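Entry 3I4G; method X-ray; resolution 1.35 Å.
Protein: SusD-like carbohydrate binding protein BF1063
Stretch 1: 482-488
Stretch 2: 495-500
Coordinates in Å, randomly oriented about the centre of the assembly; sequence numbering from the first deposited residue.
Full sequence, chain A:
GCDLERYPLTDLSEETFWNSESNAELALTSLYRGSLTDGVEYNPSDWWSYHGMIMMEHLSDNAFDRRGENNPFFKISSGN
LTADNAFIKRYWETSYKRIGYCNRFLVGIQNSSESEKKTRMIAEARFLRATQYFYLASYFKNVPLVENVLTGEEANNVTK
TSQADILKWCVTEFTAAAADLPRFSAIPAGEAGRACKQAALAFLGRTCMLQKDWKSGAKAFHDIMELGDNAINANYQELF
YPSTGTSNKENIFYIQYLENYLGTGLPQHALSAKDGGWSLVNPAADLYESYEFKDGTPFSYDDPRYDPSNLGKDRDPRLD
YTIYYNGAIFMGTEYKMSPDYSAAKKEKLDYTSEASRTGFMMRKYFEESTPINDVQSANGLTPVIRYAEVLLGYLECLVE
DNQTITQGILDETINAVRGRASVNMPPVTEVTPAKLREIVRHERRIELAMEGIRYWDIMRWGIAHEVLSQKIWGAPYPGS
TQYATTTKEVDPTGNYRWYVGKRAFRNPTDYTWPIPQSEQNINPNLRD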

# COMPACT_ATOMS: atom_id res chain seq x y z
N GLN A 482 26.14 21.24 11.74
CA GLN A 482 25.90 20.42 12.92
C GLN A 482 25.89 18.93 12.65
O GLN A 482 25.99 18.15 13.59
CB GLN A 482 24.54 20.78 13.53
CG GLN A 482 24.36 22.25 13.84
CD GLN A 482 25.43 22.74 14.77
OE1 GLN A 482 26.29 23.53 14.37
NE2 GLN A 482 25.44 22.22 15.97
N TYR A 483 25.84 18.53 11.38
CA TYR A 483 25.74 17.12 11.02
C TYR A 483 26.79 16.23 11.67
O TYR A 483 26.46 15.20 12.31
CB TYR A 483 25.87 16.99 9.49
CG TYR A 483 25.95 15.55 9.03
CD1 TYR A 483 24.81 14.81 8.85
CD2 TYR A 483 27.17 14.94 8.78
CE1 TYR A 483 24.86 13.47 8.46
CE2 TYR A 483 27.23 13.62 8.36
CZ TYR A 483 26.06 12.90 8.19
OH TYR A 483 26.18 11.59 7.79
N ALA A 484 28.05 16.60 11.55
CA ALA A 484 29.13 15.73 12.02
C ALA A 484 29.06 15.35 13.49
O ALA A 484 29.48 14.23 13.87
CB ALA A 484 30.50 16.38 11.73
N THR A 485 28.56 16.25 14.32
CA THR A 485 28.51 15.99 15.76
C THR A 485 27.14 15.57 16.29
O THR A 485 27.02 15.27 17.48
CB THR A 485 28.98 17.23 16.55
OG1 THR A 485 28.21 18.37 16.18
CG2 THR A 485 30.48 17.47 16.30
N THR A 486 26.12 15.52 15.43
CA THR A 486 24.79 15.18 15.90
C THR A 486 24.21 13.93 15.24
O THR A 486 23.38 13.30 15.85
CB THR A 486 23.82 16.38 15.79
OG1 THR A 486 23.66 16.79 14.42
CG2 THR A 486 24.33 17.56 16.61
N THR A 487 24.62 13.56 14.02
CA THR A 487 24.16 12.28 13.50
C THR A 487 24.68 11.17 14.43
O THR A 487 25.81 11.23 14.88
CB THR A 487 24.60 12.07 12.04
OG1 THR A 487 24.04 10.84 11.55
CG2 THR A 487 26.12 12.03 11.90
N LYS A 488 23.87 10.15 14.71
CA LYS A 488 24.37 9.07 15.56
C LYS A 488 25.53 8.31 14.91
O LYS A 488 26.34 7.72 15.62
CB LYS A 488 23.26 8.08 15.88
CG LYS A 488 22.27 8.56 16.90
CD LYS A 488 21.15 7.50 17.06
CE LYS A 488 20.08 8.01 18.00
NZ LYS A 488 18.95 7.04 18.12
N ASN A 495 28.34 10.42 1.79
CA ASN A 495 27.33 11.30 1.20
C ASN A 495 26.55 12.12 2.20
O ASN A 495 25.56 12.75 1.84
CB ASN A 495 26.44 10.46 0.29
CG ASN A 495 27.23 9.82 -0.82
OD1 ASN A 495 27.36 8.57 -0.91
ND2 ASN A 495 27.83 10.63 -1.62
N TYR A 496 27.00 12.13 3.44
CA TYR A 496 26.45 13.00 4.48
C TYR A 496 24.96 12.77 4.75
O TYR A 496 24.22 13.67 5.17
CB TYR A 496 26.70 14.50 4.16
CG TYR A 496 28.14 14.85 3.91
CD1 TYR A 496 28.70 14.74 2.63
CD2 TYR A 496 28.95 15.27 4.93
CE1 TYR A 496 30.02 14.99 2.41
CE2 TYR A 496 30.30 15.57 4.70
CZ TYR A 496 30.80 15.45 3.45
OH TYR A 496 32.15 15.74 3.22
N ARG A 497 24.51 11.52 4.56
CA ARG A 497 23.12 11.18 4.83
C ARG A 497 22.90 11.07 6.34
O ARG A 497 23.75 10.60 7.09
CB ARG A 497 22.74 9.87 4.15
CG ARG A 497 22.82 9.93 2.63
CD ARG A 497 22.58 8.59 1.99
NE ARG A 497 23.57 7.64 2.49
CZ ARG A 497 23.40 6.33 2.56
NH1 ARG A 497 22.32 5.76 2.05
NH2 ARG A 497 24.30 5.58 3.16
N TRP A 498 21.75 11.52 6.80
CA TRP A 498 21.41 11.47 8.22
C TRP A 498 21.21 10.01 8.69
O TRP A 498 20.53 9.25 8.02
CB TRP A 498 20.13 12.29 8.49
CG TRP A 498 19.78 12.42 9.91
CD1 TRP A 498 18.74 11.81 10.56
CD2 TRP A 498 20.45 13.21 10.88
NE1 TRP A 498 18.75 12.19 11.87
CE2 TRP A 498 19.79 13.04 12.11
CE3 TRP A 498 21.58 14.04 10.84
CZ2 TRP A 498 20.17 13.72 13.28
CZ3 TRP A 498 21.97 14.68 12.01
CH2 TRP A 498 21.26 14.53 13.20
N TYR A 499 21.76 9.63 9.86
CA TYR A 499 21.53 8.30 10.40
C TYR A 499 20.12 8.28 11.01
O TYR A 499 19.82 9.05 11.93
CB TYR A 499 22.54 7.90 11.47
CG TYR A 499 22.21 6.53 12.02
CD1 TYR A 499 22.62 5.37 11.34
CD2 TYR A 499 21.45 6.39 13.18
CE1 TYR A 499 22.28 4.13 11.82
CE2 TYR A 499 21.11 5.12 13.66
CZ TYR A 499 21.54 4.02 12.97
OH TYR A 499 21.23 2.75 13.43
N VAL A 500 19.28 7.36 10.52
CA VAL A 500 17.92 7.26 11.00
C VAL A 500 17.72 6.13 12.01
O VAL A 500 17.15 6.37 13.08
CB VAL A 500 16.97 7.07 9.81
CG1 VAL A 500 15.53 6.96 10.26
CG2 VAL A 500 17.07 8.28 8.90
O HOH W 1 18.08 5.82 15.72

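Two side-chain hydroxyls, rather than backbone-to-backbone pairing, hold this turn to its strand. Y483 OH donates a hydrogen bond of 2.7 Å to R497 O. T487 OG1 accepts one from Y499 N at 3.1 Å, with an N-H...O angle of 154°. R497 O and Y499 N are therefore both met by side chains of the first stretch.

Stretch 1 forms a weakly bonded helix at about 483-486. Y483 O accepts from T487 N at 3.0 Å and from T486 N at 3.2 Å. T486 OG1 also donates to Q482 O at 2.8 Å. Residues 497-500 form a strand, and the two backbones come nearest at T487 and Y499, with CA atoms 5.7 Å apart.

W498 has its CA-to-CB bond pointing away, yet its t rotamer brings the indole back to the first stretch. T487 CA lies over one face, 3.9 Å from the centroid of the six-membered ring, a CH-pi contact. At the indole edge, Y483 CD1 sits 3.9 Å from W498 CE3, and T486 OG1 is 3.5 Å from W498 CH2.

Y496 CB covers one face of the Y483 ring. K488 CB packs 3.7 Å from Y499 CD2. Both are van der Waals contacts of aliphatic carbon with a ring. The extended lysine donates from K488 NZ to a water O 2.8 Å away; that water O donates to V500 O at 2.9 Å.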